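PDB 3ZIL: AAR187Cp from Eremothecium gossypii, which probably regulates sister-chromatid cohesion by acting on cohesin through its C-terminal, all-helical Wap1 domain. Local coordinates for residues F111-A116 with E163-A168; A173-R178 with D185-L190; L280-L285 with T302-V307; L328-S333 with D347-E352. One frame throughout, in Å; residues are numbered along the deposited sequence.

Interaction 1 of 4, residues F111-A116 with E163-A168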
loop_
_atom_site.group_PDB
_atom_site.type_symbol
_atom_site.label_atom_id
_atom_site.label_comp_id
_atom_site.label_asym_id
_atom_site.label_seq_id
_atom_site.Cartn_x
_atom_site.Cartn_y
_atom_site.Cartn_z
ATOM N N PHE A 111 -17.114 3.110 8.190
ATOM C CA PHE A 111 -17.929 2.777 6.987
ATOM C C PHE A 111 -16.954 2.315 5.905
ATOM O O PHE A 111 -17.000 1.200 5.460
ATOM C CB PHE A 111 -18.686 4.055 6.490
ATOM C CG PHE A 111 -19.471 3.881 5.204
ATOM C CD1 PHE A 111 -20.430 2.873 5.080
ATOM C CD2 PHE A 111 -19.318 4.797 4.158
ATOM C CE1 PHE A 111 -21.146 2.722 3.911
ATOM C CE2 PHE A 111 -20.030 4.665 2.964
ATOM C CZ PHE A 111 -20.966 3.617 2.849
ATOM N N ILE A 112 -16.073 3.218 5.507
ATOM C CA ILE A 112 -15.193 2.960 4.378
ATOM C C ILE A 112 -14.243 1.788 4.704
ATOM O O ILE A 112 -14.129 0.889 3.894
ATOM C CB ILE A 112 -14.393 4.219 4.004
ATOM C CG1 ILE A 112 -15.296 5.269 3.329
ATOM C CG2 ILE A 112 -13.186 3.911 3.117
ATOM C CD1 ILE A 112 -15.850 4.918 1.929
ATOM N N LEU A 113 -13.531 1.833 5.839
ATOM C CA LEU A 113 -12.542 0.765 6.177
ATOM C C LEU A 113 -13.229 -0.594 6.264
ATOM O O LEU A 113 -12.798 -1.542 5.627
ATOM C CB LEU A 113 -11.718 1.095 7.471
ATOM C CG LEU A 113 -10.940 -0.035 8.197
ATOM C CD1 LEU A 113 -9.953 -0.744 7.255
ATOM C CD2 LEU A 113 -10.218 0.438 9.470
ATOM N N PRO A 114 -14.376 -0.674 6.975
ATOM C CA PRO A 114 -15.098 -1.959 6.951
ATOM C C PRO A 114 -15.468 -2.437 5.598
ATOM O O PRO A 114 -15.304 -3.650 5.292
ATOM C CB PRO A 114 -16.394 -1.650 7.749
ATOM C CG PRO A 114 -15.922 -0.716 8.770
ATOM C CD PRO A 114 -14.959 0.219 7.997
ATOM N N LEU A 115 -16.055 -1.570 4.777
ATOM C CA LEU A 115 -16.366 -1.995 3.443
ATOM C C LEU A 115 -15.090 -2.411 2.689
ATOM O O LEU A 115 -15.072 -3.459 1.967
ATOM C CB LEU A 115 -17.003 -0.871 2.668
ATOM C CG LEU A 115 -18.446 -0.437 2.950
ATOM C CD1 LEU A 115 -18.732 0.752 2.008
ATOM C CD2 LEU A 115 -19.260 -1.678 2.734
ATOM N N ALA A 116 -14.042 -1.615 2.800
ATOM C CA ALA A 116 -12.761 -1.941 2.041
ATOM C C ALA A 116 -12.159 -3.331 2.273
ATOM O O ALA A 116 -11.397 -3.851 1.402
ATOM C CB ALA A 116 -11.697 -0.903 2.309
ATOM N N GLU A 163 -6.401 12.075 8.494
ATOM C CA GLU A 163 -5.570 11.640 9.597
ATOM C C GLU A 163 -5.432 10.105 9.414
ATOM O O GLU A 163 -6.250 9.503 8.757
ATOM C CB GLU A 163 -6.231 12.029 10.923
ATOM N N ALA A 164 -4.385 9.480 9.935
ATOM C CA ALA A 164 -4.325 7.991 9.975
ATOM C C ALA A 164 -5.637 7.294 10.470
ATOM O O ALA A 164 -6.248 7.739 11.411
ATOM C CB ALA A 164 -3.129 7.532 10.808
ATOM N N VAL A 165 -6.080 6.211 9.834
ATOM C CA VAL A 165 -7.375 5.615 10.262
ATOM C C VAL A 165 -7.067 4.478 11.268
ATOM O O VAL A 165 -6.266 3.574 11.002
ATOM C CB VAL A 165 -8.186 5.088 9.025
ATOM C CG1 VAL A 165 -9.502 4.493 9.456
ATOM C CG2 VAL A 165 -8.413 6.231 8.035
ATOM N N TYR A 166 -7.687 4.526 12.427
ATOM C CA TYR A 166 -7.415 3.578 13.476
ATOM C C TYR A 166 -7.784 2.148 13.014
ATOM O O TYR A 166 -8.939 1.922 12.575
ATOM C CB TYR A 166 -8.236 3.920 14.678
ATOM C CG TYR A 166 -8.082 2.875 15.757
ATOM C CD1 TYR A 166 -6.911 2.808 16.525
ATOM C CD2 TYR A 166 -9.103 1.937 16.000
ATOM C CE1 TYR A 166 -6.759 1.830 17.523
ATOM C CE2 TYR A 166 -8.968 0.947 16.980
ATOM C CZ TYR A 166 -7.794 0.899 17.736
ATOM O OH TYR A 166 -7.665 -0.071 18.722
ATOM N N GLY A 167 -6.816 1.233 13.055
ATOM C CA GLY A 167 -7.089 -0.196 12.776
ATOM C C GLY A 167 -6.895 -0.533 11.283
ATOM O O GLY A 167 -6.942 -1.708 10.910
ATOM N N ALA A 168 -6.583 0.487 10.470
ATOM C CA ALA A 168 -6.442 0.372 8.961
ATOM C C ALA A 168 -5.263 -0.476 8.553
ATOM O O ALA A 168 -5.327 -1.348 7.651
ATOM C CB ALA A 168 -6.307 1.771 8.340
#

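Interaction 2 of 4, residues A173-R178 with D185-L190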
loop_
_atom_site.group_PDB
_atom_site.type_symbol
_atom_site.label_atom_id
_atom_site.label_comp_id
_atom_site.label_asym_id
_atom_site.label_seq_id
_atom_site.Cartn_x
_atom_site.Cartn_y
_atom_site.Cartn_z
ATOM N N ALA A 173 -3.564 -5.396 5.801
ATOM C CA ALA A 173 -2.561 -6.447 5.702
ATOM C C ALA A 173 -3.356 -7.796 5.721
ATOM O O ALA A 173 -3.144 -8.667 4.836
ATOM C CB ALA A 173 -1.553 -6.374 6.850
ATOM N N ARG A 174 -4.313 -7.928 6.645
ATOM C CA ARG A 174 -5.147 -9.152 6.683
ATOM C C ARG A 174 -5.878 -9.366 5.340
ATOM O O ARG A 174 -5.918 -10.475 4.848
ATOM C CB ARG A 174 -6.143 -9.186 7.840
ATOM C CG ARG A 174 -5.493 -9.319 9.222
ATOM C CD ARG A 174 -6.561 -9.626 10.268
ATOM N NE ARG A 174 -7.667 -8.614 10.355
ATOM C CZ ARG A 174 -7.604 -7.471 11.104
ATOM N NH1 ARG A 174 -6.510 -7.111 11.761
ATOM N NH2 ARG A 174 -8.612 -6.629 11.166
ATOM N N LEU A 175 -6.397 -8.285 4.742
ATOM C CA LEU A 175 -7.085 -8.348 3.432
ATOM C C LEU A 175 -6.140 -8.851 2.338
ATOM O O LEU A 175 -6.478 -9.740 1.581
ATOM C CB LEU A 175 -7.607 -6.936 3.036
ATOM C CG LEU A 175 -8.262 -6.819 1.629
ATOM C CD1 LEU A 175 -9.638 -7.548 1.505
ATOM C CD2 LEU A 175 -8.401 -5.351 1.183
ATOM N N ILE A 176 -4.913 -8.329 2.279
ATOM C CA ILE A 176 -3.936 -8.847 1.297
ATOM C C ILE A 176 -3.664 -10.323 1.501
ATOM O O ILE A 176 -3.601 -11.050 0.513
ATOM C CB ILE A 176 -2.655 -8.019 1.325
ATOM C CG1 ILE A 176 -2.997 -6.531 0.895
ATOM C CG2 ILE A 176 -1.505 -8.632 0.486
ATOM C CD1 ILE A 176 -1.984 -5.530 1.452
ATOM N N SER A 177 -3.532 -10.785 2.752
ATOM C CA SER A 177 -3.117 -12.146 3.040
ATOM C C SER A 177 -4.214 -13.146 2.694
ATOM O O SER A 177 -3.945 -14.329 2.546
ATOM C CB SER A 177 -2.721 -12.334 4.536
ATOM O OG SER A 177 -3.985 -12.352 5.230
ATOM N N ARG A 178 -5.474 -12.715 2.692
ATOM C CA ARG A 178 -6.568 -13.590 2.291
ATOM C C ARG A 178 -6.585 -13.758 0.765
ATOM O O ARG A 178 -7.198 -14.749 0.266
ATOM C CB ARG A 178 -7.939 -13.098 2.788
ATOM C CG ARG A 178 -8.151 -13.239 4.303
ATOM C CD ARG A 178 -9.623 -12.880 4.732
ATOM N NE ARG A 178 -10.017 -11.484 4.423
ATOM C CZ ARG A 178 -9.868 -10.431 5.218
ATOM N NH1 ARG A 178 -9.195 -10.539 6.380
ATOM N NH2 ARG A 178 -10.366 -9.179 4.822
ATOM N N ASP A 185 -2.339 -3.016 -5.545
ATOM C CA ASP A 185 -1.644 -1.701 -5.518
ATOM C C ASP A 185 -2.353 -0.644 -4.646
ATOM O O ASP A 185 -1.739 0.060 -3.857
ATOM C CB ASP A 185 -1.389 -1.156 -6.910
ATOM C CG ASP A 185 -0.171 -1.854 -7.588
ATOM O OD1 ASP A 185 0.529 -2.723 -7.001
ATOM O OD2 ASP A 185 0.080 -1.482 -8.714
ATOM N N THR A 186 -3.665 -0.621 -4.766
ATOM C CA THR A 186 -4.460 0.252 -3.980
ATOM C C THR A 186 -4.478 -0.116 -2.510
ATOM O O THR A 186 -4.256 0.780 -1.692
ATOM C CB THR A 186 -5.903 0.334 -4.497
ATOM O OG1 THR A 186 -5.873 0.737 -5.896
ATOM C CG2 THR A 186 -6.640 1.385 -3.737
ATOM N N ALA A 187 -4.708 -1.401 -2.160
ATOM C CA ALA A 187 -4.656 -1.794 -0.741
ATOM C C ALA A 187 -3.306 -1.430 -0.136
ATOM O O ALA A 187 -3.218 -0.790 0.941
ATOM C CB ALA A 187 -5.005 -3.300 -0.556
ATOM N N CYS A 188 -2.250 -1.767 -0.840
ATOM C CA CYS A 188 -0.904 -1.506 -0.315
ATOM C C CYS A 188 -0.637 -0.020 -0.129
ATOM O O CYS A 188 0.016 0.393 0.846
ATOM C CB CYS A 188 0.156 -2.064 -1.262
ATOM S SG CYS A 188 0.239 -3.857 -1.193
ATOM N N SER A 189 -0.983 0.753 -1.158
ATOM C CA SER A 189 -0.831 2.206 -1.026
ATOM C C SER A 189 -1.598 2.787 0.171
ATOM O O SER A 189 -1.047 3.528 0.916
ATOM C CB SER A 189 -1.243 2.918 -2.331
ATOM O OG SER A 189 -1.430 4.284 -1.988
ATOM N N LEU A 190 -2.875 2.430 0.378
ATOM C CA LEU A 190 -3.559 2.867 1.549
ATOM C C LEU A 190 -2.931 2.394 2.915
ATOM O O LEU A 190 -2.900 3.129 3.893
ATOM C CB LEU A 190 -4.989 2.280 1.462
ATOM C CG LEU A 190 -5.916 2.796 0.419
ATOM C CD1 LEU A 190 -7.110 1.867 0.322
ATOM C CD2 LEU A 190 -6.250 4.302 0.694
#

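Interaction 3 of 4, residues L280-L285 with T302-V307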
loop_
_atom_site.group_PDB
_atom_site.type_symbol
_atom_site.label_atom_id
_atom_site.label_comp_id
_atom_site.label_asym_id
_atom_site.label_seq_id
_atom_site.Cartn_x
_atom_site.Cartn_y
_atom_site.Cartn_z
ATOM N N LEU A 280 14.270 -2.403 -3.968
ATOM C CA LEU A 280 13.336 -2.490 -2.848
ATOM C C LEU A 280 13.626 -3.742 -1.903
ATOM O O LEU A 280 13.584 -3.610 -0.649
ATOM C CB LEU A 280 11.852 -2.529 -3.374
ATOM C CG LEU A 280 11.363 -1.262 -4.043
ATOM C CD1 LEU A 280 10.050 -1.562 -4.780
ATOM C CD2 LEU A 280 11.130 -0.183 -2.973
ATOM N N GLN A 281 13.915 -4.932 -2.481
ATOM C CA GLN A 281 14.337 -6.030 -1.629
ATOM C C GLN A 281 15.616 -5.731 -0.822
ATOM O O GLN A 281 15.704 -6.089 0.353
ATOM C CB GLN A 281 14.557 -7.313 -2.452
ATOM C CG GLN A 281 13.325 -7.710 -3.266
ATOM C CD GLN A 281 13.467 -9.052 -4.047
ATOM O OE1 GLN A 281 14.544 -9.455 -4.446
ATOM N NE2 GLN A 281 12.353 -9.734 -4.223
ATOM N N LEU A 282 16.607 -5.064 -1.444
ATOM C CA LEU A 282 17.822 -4.694 -0.683
ATOM C C LEU A 282 17.506 -3.620 0.388
ATOM O O LEU A 282 18.003 -3.687 1.473
ATOM C CB LEU A 282 18.934 -4.191 -1.625
ATOM C CG LEU A 282 19.559 -5.326 -2.452
ATOM C CD1 LEU A 282 20.212 -4.854 -3.764
ATOM C CD2 LEU A 282 20.572 -6.165 -1.636
ATOM N N GLY A 283 16.677 -2.649 0.050
ATOM C CA GLY A 283 16.246 -1.639 1.010
ATOM C C GLY A 283 15.568 -2.373 2.159
ATOM O O GLY A 283 15.796 -2.041 3.330
ATOM N N LEU A 284 14.777 -3.406 1.858
ATOM C CA LEU A 284 14.115 -4.109 2.986
ATOM C C LEU A 284 15.147 -4.922 3.815
ATOM O O LEU A 284 15.152 -4.845 5.043
ATOM C CB LEU A 284 12.919 -4.936 2.513
ATOM C CG LEU A 284 12.296 -5.814 3.579
ATOM C CD1 LEU A 284 11.762 -4.940 4.713
ATOM C CD2 LEU A 284 11.192 -6.665 2.988
ATOM N N LEU A 285 16.003 -5.710 3.129
ATOM C CA LEU A 285 17.170 -6.274 3.795
ATOM C C LEU A 285 17.910 -5.270 4.725
ATOM O O LEU A 285 18.199 -5.604 5.901
ATOM C CB LEU A 285 18.141 -6.898 2.814
ATOM C CG LEU A 285 17.561 -8.241 2.295
ATOM C CD1 LEU A 285 18.273 -8.710 1.041
ATOM C CD2 LEU A 285 17.655 -9.255 3.430
ATOM N N THR A 302 24.755 -14.753 3.795
ATOM C CA THR A 302 26.198 -14.865 3.635
ATOM C C THR A 302 26.568 -15.476 2.270
ATOM O O THR A 302 27.709 -15.363 1.837
ATOM C CB THR A 302 26.865 -15.665 4.742
ATOM O OG1 THR A 302 26.618 -17.052 4.502
ATOM C CG2 THR A 302 26.354 -15.272 6.134
ATOM N N ASN A 303 25.615 -16.093 1.580
ATOM C CA ASN A 303 25.867 -16.514 0.202
ATOM C C ASN A 303 25.910 -15.353 -0.732
ATOM O O ASN A 303 26.108 -15.547 -1.937
ATOM C CB ASN A 303 24.774 -17.391 -0.303
ATOM C CG ASN A 303 24.750 -18.705 0.383
ATOM O OD1 ASN A 303 25.758 -19.150 0.923
ATOM N ND2 ASN A 303 23.592 -19.320 0.407
ATOM N N PHE A 304 25.662 -14.154 -0.210
ATOM C CA PHE A 304 25.963 -12.927 -0.971
ATOM C C PHE A 304 27.519 -12.873 -1.138
ATOM O O PHE A 304 28.033 -12.139 -2.019
ATOM C CB PHE A 304 25.511 -11.650 -0.209
ATOM C CG PHE A 304 24.040 -11.232 -0.396
ATOM C CD1 PHE A 304 23.074 -12.102 -0.851
ATOM C CD2 PHE A 304 23.646 -9.911 -0.034
ATOM C CE1 PHE A 304 21.741 -11.676 -0.977
ATOM C CE2 PHE A 304 22.326 -9.471 -0.186
ATOM C CZ PHE A 304 21.366 -10.361 -0.649
ATOM N N GLY A 305 28.248 -13.641 -0.304
ATOM C CA GLY A 305 29.722 -13.831 -0.477
ATOM C C GLY A 305 30.165 -14.038 -1.922
ATOM O O GLY A 305 31.097 -13.367 -2.425
ATOM N N ALA A 306 29.477 -14.960 -2.605
ATOM C CA ALA A 306 29.770 -15.328 -4.001
ATOM C C ALA A 306 29.777 -14.111 -4.887
ATOM O O ALA A 306 30.741 -13.824 -5.598
ATOM C CB ALA A 306 28.747 -16.345 -4.536
ATOM N N VAL A 307 28.695 -13.377 -4.837
ATOM C CA VAL A 307 28.515 -12.209 -5.701
ATOM C C VAL A 307 29.559 -11.116 -5.439
ATOM O O VAL A 307 30.126 -10.548 -6.358
ATOM C CB VAL A 307 27.081 -11.641 -5.526
ATOM C CG1 VAL A 307 26.671 -10.867 -6.776
ATOM C CG2 VAL A 307 26.091 -12.782 -5.172
#

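Interaction 4 of 4, residues L328-S333 with D347-E352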
loop_
_atom_site.group_PDB
_atom_site.type_symbol
_atom_site.label_atom_id
_atom_site.label_comp_id
_atom_site.label_asym_id
_atom_site.label_seq_id
_atom_site.Cartn_x
_atom_site.Cartn_y
_atom_site.Cartn_z
ATOM N N LEU A 328 26.675 -2.632 0.615
ATOM C CA LEU A 328 26.348 -2.184 1.953
ATOM C C LEU A 328 25.639 -3.318 2.709
ATOM O O LEU A 328 25.969 -3.585 3.876
ATOM C CB LEU A 328 25.483 -0.902 1.900
ATOM C CG LEU A 328 24.891 -0.391 3.211
ATOM C CD1 LEU A 328 25.947 -0.187 4.268
ATOM C CD2 LEU A 328 24.106 0.901 2.970
ATOM N N VAL A 329 24.657 -3.948 2.066
ATOM C CA VAL A 329 23.889 -4.961 2.764
ATOM C C VAL A 329 24.860 -6.134 3.065
ATOM O O VAL A 329 24.895 -6.649 4.190
ATOM C CB VAL A 329 22.647 -5.426 1.960
ATOM C CG1 VAL A 329 22.135 -6.773 2.487
ATOM C CG2 VAL A 329 21.545 -4.325 1.925
ATOM N N TYR A 330 25.676 -6.493 2.075
ATOM C CA TYR A 330 26.748 -7.482 2.261
ATOM C C TYR A 330 27.718 -7.183 3.459
ATOM O O TYR A 330 28.010 -8.056 4.254
ATOM C CB TYR A 330 27.548 -7.671 0.967
ATOM C CG TYR A 330 28.646 -8.686 1.200
ATOM C CD1 TYR A 330 28.343 -10.019 1.536
ATOM C CD2 TYR A 330 29.983 -8.308 1.144
ATOM C CE1 TYR A 330 29.355 -10.926 1.799
ATOM C CE2 TYR A 330 30.993 -9.215 1.394
ATOM C CZ TYR A 330 30.667 -10.511 1.725
ATOM O OH TYR A 330 31.690 -11.392 1.967
ATOM N N ALA A 331 28.188 -5.964 3.575
ATOM C CA ALA A 331 29.099 -5.564 4.667
ATOM C C ALA A 331 28.434 -5.871 6.013
ATOM O O ALA A 331 29.107 -6.358 6.940
ATOM C CB ALA A 331 29.411 -4.091 4.553
ATOM N N TYR A 332 27.107 -5.621 6.114
ATOM C CA TYR A 332 26.354 -5.974 7.343
ATOM C C TYR A 332 26.319 -7.479 7.569
ATOM O O TYR A 332 26.535 -7.980 8.703
ATOM C CB TYR A 332 24.910 -5.364 7.332
ATOM C CG TYR A 332 24.876 -3.910 7.841
ATOM C CD1 TYR A 332 24.944 -3.648 9.176
ATOM C CD2 TYR A 332 24.795 -2.823 6.970
ATOM C CE1 TYR A 332 24.967 -2.374 9.670
ATOM C CE2 TYR A 332 24.754 -1.539 7.457
ATOM C CZ TYR A 332 24.827 -1.321 8.829
ATOM O OH TYR A 332 24.840 -0.054 9.381
ATOM N N SER A 333 26.127 -8.232 6.488
ATOM C CA SER A 333 26.067 -9.680 6.609
ATOM C C SER A 333 27.447 -10.267 7.056
ATOM O O SER A 333 27.576 -10.951 8.105
ATOM C CB SER A 333 25.617 -10.291 5.304
ATOM O OG SER A 333 25.602 -11.682 5.488
ATOM N N ASP A 347 39.573 -3.499 1.772
ATOM C CA ASP A 347 39.851 -2.165 1.270
ATOM C C ASP A 347 38.979 -1.768 0.064
ATOM O O ASP A 347 38.635 -0.590 -0.072
ATOM C CB ASP A 347 41.352 -2.003 0.911
ATOM C CG ASP A 347 41.745 -0.546 0.665
ATOM O OD1 ASP A 347 41.721 0.310 1.584
ATOM O OD2 ASP A 347 42.073 -0.215 -0.451
ATOM N N PHE A 348 38.696 -2.721 -0.837
ATOM C CA PHE A 348 37.771 -2.464 -1.976
ATOM C C PHE A 348 36.355 -2.086 -1.452
ATOM O O PHE A 348 35.714 -1.121 -1.937
ATOM C CB PHE A 348 37.734 -3.695 -2.909
ATOM C CG PHE A 348 36.592 -3.723 -3.880
ATOM C CD1 PHE A 348 36.606 -2.956 -5.056
ATOM C CD2 PHE A 348 35.499 -4.548 -3.639
ATOM C CE1 PHE A 348 35.557 -3.011 -5.963
ATOM C CE2 PHE A 348 34.430 -4.588 -4.528
ATOM C CZ PHE A 348 34.450 -3.813 -5.694
ATOM N N LEU A 349 35.913 -2.822 -0.444
ATOM C CA LEU A 349 34.574 -2.655 0.131
ATOM C C LEU A 349 34.500 -1.285 0.834
ATOM O O LEU A 349 33.628 -0.465 0.513
ATOM C CB LEU A 349 34.254 -3.835 1.089
ATOM C CG LEU A 349 32.895 -3.900 1.838
ATOM C CD1 LEU A 349 31.734 -3.733 0.850
ATOM C CD2 LEU A 349 32.805 -5.235 2.552
ATOM N N LYS A 350 35.477 -1.020 1.725
ATOM C CA LYS A 350 35.563 0.210 2.518
ATOM C C LYS A 350 35.541 1.364 1.559
ATOM O O LYS A 350 34.801 2.323 1.726
ATOM C CB LYS A 350 36.844 0.196 3.357
ATOM C CG LYS A 350 37.252 1.516 4.007
ATOM C CD LYS A 350 38.375 1.310 5.040
ATOM C CE LYS A 350 39.117 2.596 5.323
ATOM N NZ LYS A 350 39.224 3.330 4.024
ATOM N N SER A 351 36.301 1.205 0.486
ATOM C CA SER A 351 36.481 2.253 -0.504
ATOM C C SER A 351 35.248 2.519 -1.387
ATOM O O SER A 351 34.936 3.632 -1.711
ATOM C CB SER A 351 37.724 1.882 -1.319
ATOM O OG SER A 351 37.849 2.761 -2.365
ATOM N N GLU A 352 34.539 1.484 -1.770
ATOM C CA GLU A 352 33.315 1.650 -2.557
ATOM C C GLU A 352 32.190 2.199 -1.636
ATOM O O GLU A 352 31.421 3.060 -2.036
ATOM C CB GLU A 352 32.912 0.335 -3.203
ATOM C CG GLU A 352 33.828 -0.142 -4.343
ATOM C CD GLU A 352 33.930 0.814 -5.543
ATOM O OE1 GLU A 352 32.987 1.558 -5.848
ATOM O OE2 GLU A 352 34.976 0.810 -6.228
#

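Interaction 1 of 4, residues F111-A116 with E163-A168
Leu113 reaches from helix 108-116 into the turn Val165-Ala168, and all the direct contacts between the two segments run through this one side chain. Two of them are methyl to methyl. CG lies anti to the backbone N (chi1 163°), which carries both methyls out from the helix toward the turn. CD2 does most of the touching: Leu113 CD2 stands 4.1 Å from Val165 CG1 and 4.3 Å from Ala168 CB. The other branch, Leu113 CD1, faces the backbone of Ala168, 4.1 Å from Ala168 CA.

A second set of contacts sets the same CD2 methyl against peptide atoms. Leu113 CD2 comes within 3.7 Å of Tyr166 O and 3.8 Å of Ala168 N, so it rests on the main chain of the turn as well as on side chains.

No hydrogen bond crosses between the segments; the polar bonds belong to each side separately. The turn is type II, closed by Ala168 N to Val165 O at 3.1 Å, with Gly167 at its third position, where phi is positive (91°). Gly167 is also the N-cap of helix 168-178, so the turn leads straight into that helix. Beyond the two segments, Val165 N bonds to Asn194 OD1, and Val165 also packs on Leu108 and Glu109 of helix 108-116.

What Leu113 meets across the contact is methyl groups and main-chain atoms. The contact therefore depends on close fit and burial rather than on directional bonds, with Leu113 carrying it between these two segments and Val165 adding packing on the same helix.

Interaction 2 of 4, residues A173-R178 with D185-L190
A helical hairpin forms this contact: helix 168-178 runs into a short connection and helix 185-193 returns beside it, in an all-helical domain. The two segments are nearly antiparallel, at 155° between their directions, and their axes come within 10.0 Å. The backbones are closest at Ile176 CA and Ala187 CA, 7.4 Å apart.

Ile176 carries the first helix's side of the packing. Its CG1 branch lies anti to the carbonyl carbon (chi1 -63°) and extends across the interface, where Ile176 CG1 meets Ala187 CB at 4.1 Å. One atom further out, Ile176 CD1 approaches Cys188 SG at 3.8 Å. Leu175 adds a looser touch, Leu175 CD2 standing 4.3 Å from Ala187 CB. Ala187 thus presents a single methyl to two neighbouring residues of the opposite helix, while Cys188 takes the end of the isoleucine.

On its other sides the hairpin is covered by more helices: Ala173 packs on helix 201-215, Cys188 on Val227 and Cys230, and Leu190 on helix 147-158. Away from the interface, Ser177 OG bonds back to Arg174 O at 2.7 Å, reaching that oxygen from the same face as Arg178 N.

All four touching residues are buried, and no hydrogen bond links the two segments. They meet through apolar side chains and one sulfur, so the contact rests on burial and shape and not on directional bonds.

Interaction 3 of 4, residues L280-L285 with T302-V307
Phe304 of the 302-307 segment pushes its ring out to meet Leu282 and Leu285 of helix 272-289. The ring's outer atoms do the touching: Phe304 CE2 is 4.0 Å from Leu282 CD2, and Phe304 CZ is 3.9 Å from Leu285 CD1. Both methyls approach the ring obliquely. The backbones themselves stay well separated, the closest CA atoms, Leu282 CA and Phe304 CA, being 11.6 Å apart, so side chains from both segments share the gap.

The two leucines arrive differently. Leu285 heads toward the phenylalanine, and the two side chains come from opposite directions, with Leu285 CD1 meeting CZ. Leu282 leaves its helix at an angle to the contact, and its CD2 branch slides past the ring in the opposing sense. In Phe304 itself CG lies anti to the carbonyl carbon (chi1 -85°), which sends the ring toward the outer methyls of the two leucines.

All three residues are buried, and no hydrogen bond joins the segments. Phe304 also stacks with Phe326 and packs on Tyr330, both from helix 321-336, and it touches Val259 of helix 248-261. Leu282 in turn rests on Leu325. The ring thus sits where side chains from several helices converge.

Just after Phe304, Gly305 N bonds back to Thr302 O at 2.8 Å in a tight bend of the chain.

An aromatic side chain set among the aliphatic side chains of surrounding helices is core packing of an all-helical domain such as this Wap1 domain, here joining helix 272-289 to helix 304-313.

Interaction 4 of 4, residues L328-S333 with D347-E352
Leu349 points from helix 343-360 at helix 321-336, and one of its methyls carries the closest part of the contact. Leu349 CD2 stands 4.1 Å from Ala331 CB, the nearest approach between the segments. Leu349 CD2 also lies 4.4 Å from Tyr330 CD2, meeting the ring obliquely and more loosely. With CG anti to the backbone N (chi1 180°), the leucine stretches out across the gap between the helices. Opposite it, the small side chain of Ala331 lets the backbones approach, and Ala331 CA and Leu349 CA are 7.7 Å apart. On the neighbouring turn of the packed side, the CG of Glu352 lies over one face of the buried Phe348 ring, 3.7 Å above its plane.

The two helices follow one another in the chain as part of the helical stack at the C-terminal end of the Wap1 domain. Leu341, in the connection between them, packs on both Tyr330 and Leu349. The tyrosine ring is further held by stacking with Phe308, and Phe348 packs on the same helix 304-313 through Phe308 and Val311.

The outward side of helix 343-360 has a different character. Asp347 is exposed, while Lys350 and Ser351 are partly so, and their side chains stay clear of the 328-333 segment. There Lys350 NZ forms a salt bridge with Glu354 OE2 of its own helix.

How the interactions relate
From the N terminus the four contacts come in series, each closing before the next opens, so none nest or cross. Interaction 1 closes the longest loop, 46 residues, bringing helix 108-116 to the turn before helix 168-178. Interaction 2 follows on that same helix and closes a short hairpin; the two touch through Ala116 O and Leu175 CD2. Interaction 3 closes 16 residues, joining helix 272-289 to helix 304-313, and begins about 10 Å, nearest atoms, beyond interaction 2. Interaction 4 closes 13 residues, joining helix 321-336 to helix 343-360, and abuts interaction 3, where Phe304 CB meets Tyr330 CD1 at 3.7 Å. Interactions 1 and 4 lie on opposite sides of the chain's centre.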